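Local coordinates for interferon-inducible protein AIM2 (Mus musculus, PDB 4JBM) that senses double-stranded DNA in the cytosol through its HIN domain, the part described here, and triggers assembly of the AIM2 inflammasome, leading to pyroptosis, at residues 116-121 against 128-133; 140-145 against 173-178; 161-166 against 180-185. All coordinates share one frame; numbering follows the deposited sequence.

Contact 1: residues 116-121 against 128-133; sequences FKVQKI and VLYGIH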
ATOM      1  N   PHE A 116      -3.567 -10.724   2.093  1.00 55.41           N
ATOM      2  CA  PHE A 116      -3.596 -11.848   1.174  1.00 46.52           C
ATOM      3  C   PHE A 116      -3.304 -13.182   1.831  1.00 48.32           C
ATOM      4  O   PHE A 116      -2.348 -13.306   2.587  1.00 58.14           O
ATOM      5  CB  PHE A 116      -2.608 -11.616   0.022  1.00 44.99           C
ATOM      6  CG  PHE A 116      -2.866 -10.359  -0.761  1.00 41.04           C
ATOM      7  CD1 PHE A 116      -3.765 -10.360  -1.822  1.00 44.31           C
ATOM      8  CD2 PHE A 116      -2.202  -9.184  -0.455  1.00 36.54           C
ATOM      9  CE1 PHE A 116      -3.989  -9.214  -2.571  1.00 49.75           C
ATOM     10  CE2 PHE A 116      -2.421  -8.018  -1.197  1.00 37.08           C
ATOM     11  CZ  PHE A 116      -3.322  -8.034  -2.254  1.00 47.83           C
ATOM     12  N   LYS A 117      -4.131 -14.178   1.519  1.00 45.33           N
ATOM     13  CA  LYS A 117      -3.904 -15.543   1.965  1.00 52.23           C
ATOM     14  C   LYS A 117      -2.758 -16.121   1.151  1.00 61.74           C
ATOM     15  O   LYS A 117      -2.731 -15.992  -0.081  1.00 67.95           O
ATOM     16  CB  LYS A 117      -5.144 -16.421   1.753  1.00 54.12           C
ATOM     17  CG  LYS A 117      -6.368 -16.080   2.596  1.00 51.34           C
ATOM     18  CD  LYS A 117      -7.520 -16.999   2.233  1.00 53.86           C
ATOM     19  CE  LYS A 117      -8.037 -16.699   0.828  1.00 51.71           C
ATOM     20  NZ  LYS A 117      -8.601 -15.318   0.672  1.00 57.08           N
ATOM     21  N   VAL A 118      -1.817 -16.749   1.842  1.00 55.96           N
ATOM     22  CA  VAL A 118      -0.712 -17.434   1.193  1.00 56.44           C
ATOM     23  C   VAL A 118      -0.806 -18.956   1.307  1.00 58.86           C
ATOM     24  O   VAL A 118      -0.991 -19.503   2.398  1.00 62.59           O
ATOM     25  CB  VAL A 118       0.654 -16.930   1.714  1.00 64.20           C
ATOM     26  CG1 VAL A 118       0.605 -16.703   3.203  1.00 65.07           C
ATOM     27  CG2 VAL A 118       1.776 -17.896   1.329  1.00 58.99           C
ATOM     28  N   GLN A 119      -0.678 -19.625   0.161  1.00 60.64           N
ATOM     29  CA  GLN A 119      -0.636 -21.081   0.087  1.00 75.72           C
ATOM     30  C   GLN A 119       0.796 -21.655   0.074  1.00 85.91           C
ATOM     31  O   GLN A 119       1.052 -22.670   0.714  1.00 95.57           O
ATOM     32  CB  GLN A 119      -1.403 -21.570  -1.148  1.00 72.15           C
ATOM     33  CG  GLN A 119      -1.032 -20.838  -2.431  1.00 83.20           C
ATOM     34  CD  GLN A 119      -1.849 -21.277  -3.628  1.00 94.08           C
ATOM     35  OE1 GLN A 119      -2.815 -22.027  -3.495  1.00 97.01           O
ATOM     36  NE2 GLN A 119      -1.470 -20.801  -4.808  1.00104.99           N
ATOM     37  N   LYS A 120       1.726 -21.022  -0.648  1.00 79.22           N
ATOM     38  CA  LYS A 120       3.118 -21.511  -0.675  1.00 78.67           C
ATOM     39  C   LYS A 120       4.218 -20.443  -0.542  1.00 74.98           C
ATOM     40  O   LYS A 120       4.041 -19.291  -0.934  1.00 75.95           O
ATOM     41  CB  LYS A 120       3.379 -22.410  -1.893  1.00 78.97           C
ATOM     42  CG  LYS A 120       3.318 -21.730  -3.249  1.00 81.12           C
ATOM     43  CD  LYS A 120       3.560 -22.758  -4.362  1.00 84.31           C
ATOM     44  CE  LYS A 120       3.760 -22.088  -5.720  1.00 86.20           C
ATOM     45  NZ  LYS A 120       4.007 -23.075  -6.814  1.00 85.68           N
ATOM     46  N   ILE A 121       5.345 -20.855   0.034  1.00 79.92           N
ATOM     47  CA  ILE A 121       6.487 -19.982   0.319  1.00 77.35           C
ATOM     48  C   ILE A 121       7.796 -20.534  -0.252  1.00 86.27           C
ATOM     49  O   ILE A 121       8.352 -21.485   0.293  1.00 86.94           O
ATOM     50  CB  ILE A 121       6.697 -19.806   1.844  1.00 66.63           C
ATOM     51  CG1 ILE A 121       5.440 -19.258   2.524  1.00 71.48           C
ATOM     52  CG2 ILE A 121       7.895 -18.905   2.127  1.00 59.86           C
ATOM     53  CD1 ILE A 121       4.525 -20.325   3.078  1.00 84.01           C
ATOM     54  N   VAL A 128      12.151 -13.967  -1.158  1.00 78.71           N
ATOM     55  CA  VAL A 128      11.101 -14.909  -0.816  1.00 72.70           C
ATOM     56  C   VAL A 128       9.924 -14.716  -1.757  1.00 69.73           C
ATOM     57  O   VAL A 128       9.490 -13.586  -2.007  1.00 71.04           O
ATOM     58  CB  VAL A 128      10.653 -14.762   0.653  1.00 74.65           C
ATOM     59  CG1 VAL A 128       9.723 -15.890   1.043  1.00 79.14           C
ATOM     60  CG2 VAL A 128      11.860 -14.733   1.580  1.00 68.50           C
ATOM     61  N   LEU A 129       9.425 -15.822  -2.297  1.00 71.26           N
ATOM     62  CA  LEU A 129       8.293 -15.774  -3.209  1.00 76.33           C
ATOM     63  C   LEU A 129       7.092 -16.359  -2.487  1.00 80.10           C
ATOM     64  O   LEU A 129       7.146 -17.479  -1.980  1.00 80.02           O
ATOM     65  CB  LEU A 129       8.572 -16.556  -4.491  1.00 74.86           C
ATOM     66  CG  LEU A 129       7.812 -16.055  -5.722  1.00 84.51           C
ATOM     67  CD1 LEU A 129       8.210 -14.618  -6.026  1.00 93.62           C
ATOM     68  CD2 LEU A 129       8.038 -16.938  -6.934  1.00 89.15           C
ATOM     69  N   TYR A 130       6.009 -15.594  -2.435  1.00 73.23           N
ATOM     70  CA  TYR A 130       4.826 -16.037  -1.721  1.00 58.22           C
ATOM     71  C   TYR A 130       3.725 -16.349  -2.714  1.00 60.93           C
ATOM     72  O   TYR A 130       3.264 -15.474  -3.443  1.00 64.62           O
ATOM     73  CB  TYR A 130       4.364 -14.955  -0.746  1.00 51.60           C
ATOM     74  CG  TYR A 130       5.339 -14.676   0.387  1.00 67.43           C
ATOM     75  CD1 TYR A 130       5.281 -15.397   1.574  1.00 63.57           C
ATOM     76  CD2 TYR A 130       6.297 -13.676   0.279  1.00 70.08           C
ATOM     77  CE1 TYR A 130       6.157 -15.137   2.617  1.00 65.52           C
ATOM     78  CE2 TYR A 130       7.175 -13.407   1.315  1.00 65.25           C
ATOM     79  CZ  TYR A 130       7.102 -14.140   2.480  1.00 64.47           C
ATOM     80  OH  TYR A 130       7.976 -13.876   3.511  1.00 72.61           O
ATOM     81  N   GLY A 131       3.305 -17.610  -2.750  1.00 53.32           N
ATOM     82  CA  GLY A 131       2.164 -17.969  -3.564  1.00 64.39           C
ATOM     83  C   GLY A 131       0.947 -17.491  -2.801  1.00 74.77           C
ATOM     84  O   GLY A 131       0.685 -17.950  -1.696  1.00 64.99           O
ATOM     85  N   ILE A 132       0.218 -16.543  -3.372  1.00 69.34           N
ATOM     86  CA  ILE A 132      -0.981 -16.040  -2.741  1.00 60.44           C
ATOM     87  C   ILE A 132      -2.185 -16.430  -3.576  1.00 75.10           C
ATOM     88  O   ILE A 132      -2.052 -16.685  -4.784  1.00 79.58           O
ATOM     89  CB  ILE A 132      -0.958 -14.506  -2.547  1.00 53.69           C
ATOM     90  CG1 ILE A 132      -0.973 -13.784  -3.894  1.00 56.68           C
ATOM     91  CG2 ILE A 132       0.233 -14.082  -1.718  1.00 61.38           C
ATOM     92  CD1 ILE A 132      -1.199 -12.262  -3.782  1.00 59.71           C
ATOM     93  N   HIS A 133      -3.352 -16.483  -2.931  1.00 60.69           N
ATOM     94  CA  HIS A 133      -4.557 -16.932  -3.626  1.00 57.63           C
ATOM     95  C   HIS A 133      -5.860 -16.337  -3.106  1.00 59.52           C
ATOM     96  O   HIS A 133      -5.995 -16.005  -1.919  1.00 53.98           O
ATOM     97  CB  HIS A 133      -4.650 -18.463  -3.591  1.00 59.34           C
ATOM     98  CG  HIS A 133      -5.022 -19.018  -2.252  1.00 67.44           C
ATOM     99  ND1 HIS A 133      -4.116 -19.148  -1.226  1.00 73.54           N
ATOM    100  CD2 HIS A 133      -6.208 -19.465  -1.769  1.00 67.44           C
ATOM    101  CE1 HIS A 133      -4.720 -19.658  -0.168  1.00 66.77           C
ATOM    102  NE2 HIS A 133      -5.988 -19.855  -0.468  1.00 66.97           N
TER
HETATM  103  O   HOH W   1      -6.422 -13.796  -0.263  1.00 57.63           O
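His-133, Lys-117 and Gly-131 account for the largest share of the surface buried between strands 116-121 and 128-133, two antiparallel arms of a hairpin. The imidazole of His-133 crosses the Lys-117 side chain at about a right angle, and CB of Lys-117 makes an off-centre CH-pi contact with it, 4.2 Å from the ring centroid. From there the lysine chain bends at chi3 and chi4, and its NZ shares one water with the backbone: the water accepts from Lys-117 N and Lys-117 NZ and donates to His-133 O. On the other side of the histidine lies Gln-119, whose amide plane is 26° from the ring plane and whose CB comes 3.6 Å from His-133 ND1. That nitrogen is buried here without a polar partner. His-133 is also fixed through its backbone, His-133 N donating to Lys-117 O at 3.0 Å.

Gly-131 is the centre of a classic beta bulge, facing Gln-119 and Lys-120 together. Its carbonyl O takes Gln-119 N at 2.8 Å and, weakly, Lys-120 N, while Gly-131 N donates to Lys-120 O. CG of Lys-120 lies 3.9 Å from Gly-131 CA, close to the bare glycine backbone.

The face carrying Val-118, Ile-121, Tyr-130 and Ile-132 is apolar. Ile-132 CD1 reaches Phe-116 CD1 at 3.7 Å, and Ile-121 lies alongside Val-128, its CG2 3.7 Å from Val-128 CG1. The same CG1 covers one face of the Tyr-130 ring toward its rim.

Beyond the hairpin, Phe-116, Tyr-130 and Ile-132 all pack on Ile-158 of strand 157-160, while strand 137-144 flanks 128-133, with Val-141 against Ile-132 and Leu-142 against Leu-129.

Contact 2: residues 140-145 against 173-178; sequences EVLVLG and QLKSGP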
ATOM      1  N   GLU A 140       1.919 -14.441  -7.416  1.00 70.10           N
ATOM      2  CA  GLU A 140       3.145 -14.529  -6.640  1.00 62.73           C
ATOM      3  C   GLU A 140       3.551 -13.159  -6.103  1.00 52.84           C
ATOM      4  O   GLU A 140       3.364 -12.135  -6.758  1.00 52.24           O
ATOM      5  CB  GLU A 140       4.242 -15.184  -7.473  1.00 78.68           C
ATOM      6  CG  GLU A 140       3.864 -16.586  -7.936  1.00 80.33           C
ATOM      7  CD  GLU A 140       5.035 -17.350  -8.529  1.00 88.25           C
ATOM      8  OE1 GLU A 140       5.705 -16.807  -9.433  1.00 80.77           O
ATOM      9  OE2 GLU A 140       5.283 -18.495  -8.093  1.00 87.54           O
ATOM     10  N   VAL A 141       4.071 -13.142  -4.884  1.00 49.74           N
ATOM     11  CA  VAL A 141       4.449 -11.889  -4.265  1.00 57.79           C
ATOM     12  C   VAL A 141       5.909 -11.976  -3.953  1.00 73.15           C
ATOM     13  O   VAL A 141       6.330 -12.803  -3.147  1.00 69.98           O
ATOM     14  CB  VAL A 141       3.661 -11.624  -2.973  1.00 61.10           C
ATOM     15  CG1 VAL A 141       4.216 -10.398  -2.256  1.00 47.07           C
ATOM     16  CG2 VAL A 141       2.208 -11.430  -3.298  1.00 52.79           C
ATOM     17  N   LEU A 142       6.677 -11.123  -4.617  1.00 69.02           N
ATOM     18  CA  LEU A 142       8.124 -11.174  -4.545  1.00 65.00           C
ATOM     19  C   LEU A 142       8.651 -10.186  -3.519  1.00 58.54           C
ATOM     20  O   LEU A 142       8.552  -8.980  -3.704  1.00 65.92           O
ATOM     21  CB  LEU A 142       8.696 -10.874  -5.932  1.00 74.31           C
ATOM     22  CG  LEU A 142      10.199 -10.745  -6.180  1.00 74.03           C
ATOM     23  CD1 LEU A 142      10.926 -12.010  -5.771  1.00 64.52           C
ATOM     24  CD2 LEU A 142      10.408 -10.461  -7.657  1.00 67.29           C
ATOM     25  N   VAL A 143       9.212 -10.704  -2.435  1.00 62.42           N
ATOM     26  CA  VAL A 143       9.790  -9.841  -1.419  1.00 60.27           C
ATOM     27  C   VAL A 143      11.310 -10.017  -1.496  1.00 75.79           C
ATOM     28  O   VAL A 143      11.833 -11.091  -1.206  1.00 87.39           O
ATOM     29  CB  VAL A 143       9.275 -10.199  -0.015  1.00 68.27           C
ATOM     30  CG1 VAL A 143      10.097  -9.493   1.058  1.00 61.00           C
ATOM     31  CG2 VAL A 143       7.794  -9.853   0.112  1.00 75.49           C
ATOM     32  N   LEU A 144      12.027  -9.011  -1.962  1.00 81.31           N
ATOM     33  CA  LEU A 144      13.482  -9.104  -2.030  1.00 87.80           C
ATOM     34  C   LEU A 144      14.182  -8.947  -0.694  1.00 97.43           C
ATOM     35  O   LEU A 144      13.752  -8.201   0.160  1.00 96.96           O
ATOM     36  CB  LEU A 144      14.041  -8.144  -3.063  1.00 68.64           C
ATOM     37  CG  LEU A 144      13.519  -8.478  -4.451  1.00 82.99           C
ATOM     38  CD1 LEU A 144      14.121  -7.608  -5.527  1.00 91.27           C
ATOM     39  CD2 LEU A 144      13.761  -9.928  -4.797  1.00 97.47           C
ATOM     40  N   GLY A 145      15.298  -9.642  -0.551  1.00107.59           N
ATOM     41  CA  GLY A 145      16.173  -9.487   0.594  1.00125.87           C
ATOM     42  C   GLY A 145      15.800  -9.654   2.055  1.00140.07           C
ATOM     43  O   GLY A 145      15.944  -8.711   2.817  1.00147.62           O
ATOM     44  N   GLN A 173       3.519 -10.470 -11.239  1.00 87.78           N
ATOM     45  CA  GLN A 173       3.595 -10.748  -9.815  1.00 82.47           C
ATOM     46  C   GLN A 173       3.386  -9.465  -9.039  1.00 78.26           C
ATOM     47  O   GLN A 173       3.123  -8.416  -9.619  1.00 63.17           O
ATOM     48  CB  GLN A 173       4.978 -11.305  -9.458  1.00 79.05           C
ATOM     49  CG  GLN A 173       5.487 -12.422 -10.362  1.00 88.80           C
ATOM     50  CD  GLN A 173       6.884 -12.895  -9.982  1.00 87.13           C
ATOM     51  OE1 GLN A 173       7.745 -12.097  -9.609  1.00 80.31           O
ATOM     52  NE2 GLN A 173       7.101 -14.203 -10.051  1.00 82.20           N
ATOM     53  N   LEU A 174       3.523  -9.551  -7.725  1.00 75.63           N
ATOM     54  CA  LEU A 174       3.531  -8.364  -6.889  1.00 70.02           C
ATOM     55  C   LEU A 174       4.932  -8.278  -6.323  1.00 53.67           C
ATOM     56  O   LEU A 174       5.467  -9.256  -5.802  1.00 70.29           O
ATOM     57  CB  LEU A 174       2.473  -8.445  -5.779  1.00 53.75           C
ATOM     58  CG  LEU A 174       1.034  -8.512  -6.282  1.00 67.19           C
ATOM     59  CD1 LEU A 174       0.045  -8.644  -5.133  1.00 75.12           C
ATOM     60  CD2 LEU A 174       0.724  -7.273  -7.097  1.00 70.08           C
ATOM     61  N   LYS A 175       5.524  -7.099  -6.434  1.00 62.01           N
ATOM     62  CA  LYS A 175       6.919  -6.909  -6.074  1.00 79.83           C
ATOM     63  C   LYS A 175       7.042  -5.912  -4.940  1.00 57.76           C
ATOM     64  O   LYS A 175       6.384  -4.881  -4.946  1.00 63.32           O
ATOM     65  CB  LYS A 175       7.709  -6.426  -7.305  1.00 89.43           C
ATOM     66  CG  LYS A 175       9.206  -6.208  -7.083  1.00101.60           C
ATOM     67  CD  LYS A 175       9.972  -6.092  -8.408  1.00101.72           C
ATOM     68  CE  LYS A 175      11.279  -5.319  -8.242  1.00102.20           C
ATOM     69  NZ  LYS A 175      12.082  -5.260  -9.502  1.00 97.54           N
ATOM     70  N   SER A 176       7.857  -6.255  -3.951  1.00 52.26           N
ATOM     71  CA  SER A 176       8.258  -5.316  -2.919  1.00 63.22           C
ATOM     72  C   SER A 176       9.205  -4.286  -3.516  1.00 78.16           C
ATOM     73  O   SER A 176      10.038  -4.616  -4.364  1.00 76.96           O
ATOM     74  CB  SER A 176       8.979  -6.034  -1.786  1.00 66.59           C
ATOM     75  OG  SER A 176      10.132  -6.705  -2.267  1.00 77.92           O
ATOM     76  N   GLY A 177       9.095  -3.048  -3.056  1.00 85.75           N
ATOM     77  CA  GLY A 177      10.052  -2.028  -3.432  1.00 76.57           C
ATOM     78  C   GLY A 177      10.811  -1.613  -2.188  1.00 81.80           C
ATOM     79  O   GLY A 177      10.585  -2.168  -1.107  1.00 72.20           O
ATOM     80  N   PRO A 178      11.692  -0.610  -2.323  1.00 81.87           N
ATOM     81  CA  PRO A 178      12.518  -0.083  -1.230  1.00 82.50           C
ATOM     82  C   PRO A 178      11.671   0.516  -0.112  1.00 82.80           C
ATOM     83  O   PRO A 178      12.027   0.402   1.061  1.00 93.93           O
ATOM     84  CB  PRO A 178      13.359   1.001  -1.916  1.00 93.78           C
ATOM     85  CG  PRO A 178      12.594   1.359  -3.152  1.00 99.69           C
ATOM     86  CD  PRO A 178      11.983   0.067  -3.600  1.00 86.10           C
TER
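Glu-140 O, Leu-142 N and Leu-142 O meet the backbone of 173-176 in a ladder of parallel-strand hydrogen bonds. Leu-174 N donates to Glu-140 O, Leu-174 O accepts from Leu-142 N, and Ser-176 N reaches Leu-142 O at 2.8 Å, with an N-H...O angle of 169°.

Side-chain polar bonds extend the ladder at both ends. With Ser-176 OG set between its backbone N and carbonyl carbon (chi1 59°), the hydroxyl donates to Leu-142 O at 3.1 Å, in the carbonyl plane on a lone pair, and accepts from Leu-144 N at 3.0 Å. Leu-142 O is therefore gripped by two donors of one residue. At the other end, Gln-173 NE2 makes a weak, bent bond to Glu-140 OE1, the amide and carboxylate planes turned 65° apart.

Apolar contact is lighter. Val-141 CG2 lies 3.9 Å from Leu-174 CB, and both residues also pack on Leu-160. Separately, the methyl CD2 of Leu-142 makes a van der Waals contact with the amide oxygen OE1 of Gln-173 at 3.7 Å.

Parallel pairing of 137-144 with 171-175, within a curled sheet whose other strand pairs are antiparallel, is characteristic of the OB fold, where it helps to close the small barrel.

Contact 3: residues 161-166 against 180-185; sequences TFFEVS and SFFKVI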
ATOM      1  N   THR A 161       1.863  -3.346   2.007  1.00 54.56           N
ATOM      2  CA  THR A 161       1.669  -1.902   1.872  1.00 54.50           C
ATOM      3  C   THR A 161       2.641  -1.339   0.828  1.00 61.50           C
ATOM      4  O   THR A 161       3.857  -1.515   0.953  1.00 58.39           O
ATOM      5  CB  THR A 161       1.856  -1.175   3.218  1.00 59.22           C
ATOM      6  OG1 THR A 161       1.158  -1.878   4.255  1.00 65.49           O
ATOM      7  CG2 THR A 161       1.344   0.253   3.134  1.00 64.41           C
ATOM      8  N   PHE A 162       2.098  -0.710  -0.216  1.00 64.16           N
ATOM      9  CA  PHE A 162       2.895  -0.147  -1.305  1.00 65.54           C
ATOM     10  C   PHE A 162       3.745  -1.182  -2.042  1.00 66.45           C
ATOM     11  O   PHE A 162       4.931  -0.973  -2.276  1.00 65.79           O
ATOM     12  CB  PHE A 162       3.782   1.004  -0.811  1.00 82.63           C
ATOM     13  CG  PHE A 162       3.983   2.111  -1.819  1.00 88.07           C
ATOM     14  CD1 PHE A 162       2.971   3.012  -2.107  1.00 81.57           C
ATOM     15  CD2 PHE A 162       5.212   2.258  -2.463  1.00 91.21           C
ATOM     16  CE1 PHE A 162       3.167   4.036  -3.022  1.00 81.67           C
ATOM     17  CE2 PHE A 162       5.421   3.276  -3.383  1.00 84.18           C
ATOM     18  CZ  PHE A 162       4.395   4.169  -3.662  1.00 93.71           C
ATOM     19  N   PHE A 163       3.151  -2.302  -2.413  1.00 62.20           N
ATOM     20  CA  PHE A 163       3.850  -3.195  -3.310  1.00 67.08           C
ATOM     21  C   PHE A 163       3.456  -2.737  -4.697  1.00 66.60           C
ATOM     22  O   PHE A 163       2.532  -1.930  -4.832  1.00 58.87           O
ATOM     23  CB  PHE A 163       3.447  -4.651  -3.061  1.00 53.57           C
ATOM     24  CG  PHE A 163       4.265  -5.323  -1.997  1.00 65.40           C
ATOM     25  CD1 PHE A 163       4.366  -4.775  -0.721  1.00 66.66           C
ATOM     26  CD2 PHE A 163       4.980  -6.474  -2.285  1.00 46.61           C
ATOM     27  CE1 PHE A 163       5.137  -5.389   0.258  1.00 59.28           C
ATOM     28  CE2 PHE A 163       5.750  -7.094  -1.312  1.00 47.50           C
ATOM     29  CZ  PHE A 163       5.834  -6.544  -0.039  1.00 56.44           C
ATOM     30  N   GLU A 164       4.120  -3.252  -5.730  1.00 52.22           N
ATOM     31  CA  GLU A 164       3.768  -2.819  -7.076  1.00 55.68           C
ATOM     32  C   GLU A 164       3.442  -4.029  -7.926  1.00 52.73           C
ATOM     33  O   GLU A 164       4.005  -5.088  -7.721  1.00 64.54           O
ATOM     34  CB  GLU A 164       4.907  -1.994  -7.702  1.00 83.92           C
ATOM     35  CG  GLU A 164       5.335  -0.779  -6.884  1.00 95.35           C
ATOM     36  CD  GLU A 164       6.528  -1.055  -5.986  1.00111.30           C
ATOM     37  OE1 GLU A 164       7.181  -2.105  -6.169  1.00115.35           O
ATOM     38  OE2 GLU A 164       6.816  -0.219  -5.102  1.00114.15           O
ATOM     39  N   VAL A 165       2.518  -3.884  -8.868  1.00 66.40           N
ATOM     40  CA  VAL A 165       2.344  -4.930  -9.864  1.00 82.31           C
ATOM     41  C   VAL A 165       3.613  -4.916 -10.709  1.00 97.33           C
ATOM     42  O   VAL A 165       4.153  -3.855 -11.017  1.00 91.80           O
ATOM     43  CB  VAL A 165       1.088  -4.707 -10.736  1.00 90.00           C
ATOM     44  CG1 VAL A 165       1.131  -5.529 -12.013  1.00100.36           C
ATOM     45  CG2 VAL A 165      -0.170  -5.009  -9.939  1.00 83.56           C
ATOM     46  N   SER A 166       4.113  -6.097 -11.049  1.00105.31           N
ATOM     47  CA  SER A 166       5.397  -6.207 -11.729  1.00102.92           C
ATOM     48  C   SER A 166       5.305  -7.243 -12.831  1.00104.81           C
ATOM     49  O   SER A 166       4.610  -8.241 -12.695  1.00 94.02           O
ATOM     50  CB  SER A 166       6.499  -6.596 -10.731  1.00 89.99           C
ATOM     51  OG  SER A 166       7.698  -6.936 -11.400  1.00 95.83           O
ATOM     52  N   SER A 180       8.394  -0.281   0.433  1.00 77.03           N
ATOM     53  CA  SER A 180       7.238  -1.117   0.733  1.00 65.26           C
ATOM     54  C   SER A 180       7.251  -1.483   2.210  1.00 70.65           C
ATOM     55  O   SER A 180       8.304  -1.501   2.846  1.00 79.88           O
ATOM     56  CB  SER A 180       7.231  -2.390  -0.119  1.00 57.74           C
ATOM     57  OG  SER A 180       7.290  -2.075  -1.495  1.00 75.33           O
ATOM     58  N   PHE A 181       6.077  -1.762   2.755  1.00 68.09           N
ATOM     59  CA  PHE A 181       5.965  -2.339   4.080  1.00 71.79           C
ATOM     60  C   PHE A 181       5.384  -3.745   3.913  1.00 77.10           C
ATOM     61  O   PHE A 181       4.493  -3.963   3.088  1.00 88.03           O
ATOM     62  CB  PHE A 181       5.061  -1.480   4.962  1.00 67.34           C
ATOM     63  CG  PHE A 181       5.245  -1.722   6.427  1.00 64.07           C
ATOM     64  CD1 PHE A 181       4.649  -2.808   7.045  1.00 68.16           C
ATOM     65  CD2 PHE A 181       5.998  -0.851   7.187  1.00 82.08           C
ATOM     66  CE1 PHE A 181       4.807  -3.027   8.397  1.00 79.66           C
ATOM     67  CE2 PHE A 181       6.169  -1.064   8.537  1.00 89.94           C
ATOM     68  CZ  PHE A 181       5.570  -2.155   9.145  1.00 86.35           C
ATOM     69  N   PHE A 182       5.865  -4.694   4.707  1.00 75.53           N
ATOM     70  CA  PHE A 182       5.403  -6.069   4.612  1.00 68.53           C
ATOM     71  C   PHE A 182       5.208  -6.598   6.017  1.00 73.58           C
ATOM     72  O   PHE A 182       6.052  -6.373   6.882  1.00 78.57           O
ATOM     73  CB  PHE A 182       6.436  -6.917   3.865  1.00 70.25           C
ATOM     74  CG  PHE A 182       6.125  -8.389   3.833  1.00 77.24           C
ATOM     75  CD1 PHE A 182       5.309  -8.908   2.846  1.00 77.38           C
ATOM     76  CD2 PHE A 182       6.671  -9.255   4.771  1.00 80.71           C
ATOM     77  CE1 PHE A 182       5.028 -10.256   2.797  1.00 75.80           C
ATOM     78  CE2 PHE A 182       6.392 -10.610   4.729  1.00 79.57           C
ATOM     79  CZ  PHE A 182       5.571 -11.110   3.739  1.00 77.17           C
ATOM     80  N   LYS A 183       4.100  -7.294   6.249  1.00 79.41           N
ATOM     81  CA  LYS A 183       3.845  -7.876   7.566  1.00 73.93           C
ATOM     82  C   LYS A 183       3.214  -9.259   7.463  1.00 75.50           C
ATOM     83  O   LYS A 183       2.359  -9.497   6.625  1.00 70.31           O
ATOM     84  CB  LYS A 183       2.940  -6.963   8.397  1.00 72.86           C
ATOM     85  CG  LYS A 183       2.784  -7.414   9.846  1.00 75.76           C
ATOM     86  CD  LYS A 183       2.005  -6.410  10.690  1.00 79.36           C
ATOM     87  CE  LYS A 183       2.239  -6.664  12.175  1.00 84.40           C
ATOM     88  NZ  LYS A 183       2.213  -5.406  12.969  1.00 96.98           N
ATOM     89  N   VAL A 184       3.625 -10.170   8.335  1.00 71.40           N
ATOM     90  CA  VAL A 184       3.022 -11.494   8.356  1.00 71.17           C
ATOM     91  C   VAL A 184       1.935 -11.524   9.419  1.00 74.04           C
ATOM     92  O   VAL A 184       2.186 -11.201  10.587  1.00 68.35           O
ATOM     93  CB  VAL A 184       4.059 -12.607   8.625  1.00 71.57           C
ATOM     94  CG1 VAL A 184       3.360 -13.896   9.014  1.00 63.75           C
ATOM     95  CG2 VAL A 184       4.925 -12.826   7.402  1.00 69.57           C
ATOM     96  N   ILE A 185       0.728 -11.902   9.003  1.00 62.22           N
ATOM     97  CA  ILE A 185      -0.402 -12.032   9.913  1.00 63.44           C
ATOM     98  C   ILE A 185      -0.647 -13.516  10.112  1.00 71.87           C
ATOM     99  O   ILE A 185      -1.114 -14.202   9.206  1.00 73.59           O
ATOM    100  CB  ILE A 185      -1.682 -11.377   9.353  1.00 72.87           C
ATOM    101  CG1 ILE A 185      -1.387  -9.964   8.836  1.00 67.99           C
ATOM    102  CG2 ILE A 185      -2.762 -11.333  10.424  1.00 65.69           C
ATOM    103  CD1 ILE A 185      -1.097  -8.953   9.933  1.00 65.28           C
TER
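Thr-161 and Phe-181 form the firm centre of this contact, a single antiparallel hydrogen-bonded pair at a corner of the chain. Thr-161 N donates to Phe-181 O and Phe-181 N to Thr-161 O, both at 2.9 Å. Their side chains lie side by side and point the same way, CB against CB at 3.7 Å.

Ser-180 adds a side-chain bond next to this pair. Its OG, anti to the carbonyl carbon (chi1 -56°), donates to Phe-162 O at 2.7 Å, approaching from above the carbonyl plane. Gly-177 N also bonds to this hydroxyl, so the serine ties the loop before strand 181-185 to the corner.

The Phe-163 ring fills the rest of the close-packed part. CE1 meets Phe-181 O at 3.2 Å, the oxygen lying in the ring plane at its edge; the same CE1 is 3.7 Å from Ser-180 CB. Farther round the ring, CZ touches CD1 of Phe-182 at 3.8 Å, and the two side chains cross at a slant.

The contact thins out in both directions from the corner. Glu-164 approaches only through OE2, 4.1 Å from Ser-180 OG and not bonded to it. The exposed Lys-183 leads its amino end away from 161-166.

Phe-162 and Phe-163 together face Val-112 of strand 111-123 in a G1 beta bulge; Phe-162 takes the positive phi (60°) of its first position, where glycine is usual. The Phe-162 ring meets His-28 and packs edge-to-face with Phe-68. Phe-181 packs edge-to-face with Phe-15. His-28 and Phe-15 lie on strands 25-32 and 4-16, so the corner packs one sheet of the HIN domain against the other. The Phe-182 side chain touches Ile-158 and Leu-160 of strand 157-160, while strand 171-175 runs alongside 163-168.

How the contacts relate
All three contacts belong to the second, curled sheet of this HIN domain. Contact 1 passes directly into contact 2, their centres 11 Å apart: Tyr-130 O lies 2.9 Å from Val-141 N, a probable hydrogen bond between neighbouring strands. Contacts 2 and 3 are closer, about 7 Å between centres, and their segments alternate along the chain; Lys-175 N probably bonds Glu-164 O at 2.8 Å. Contacts 1 and 3 meet through rings, Tyr-130 CZ to Phe-182 CZ at 3.6 Å. Contact 1 comes nearest the bound DNA, its closest atom about 4 Å away, against about 10 Å for contact 3 and 12 Å for contact 2.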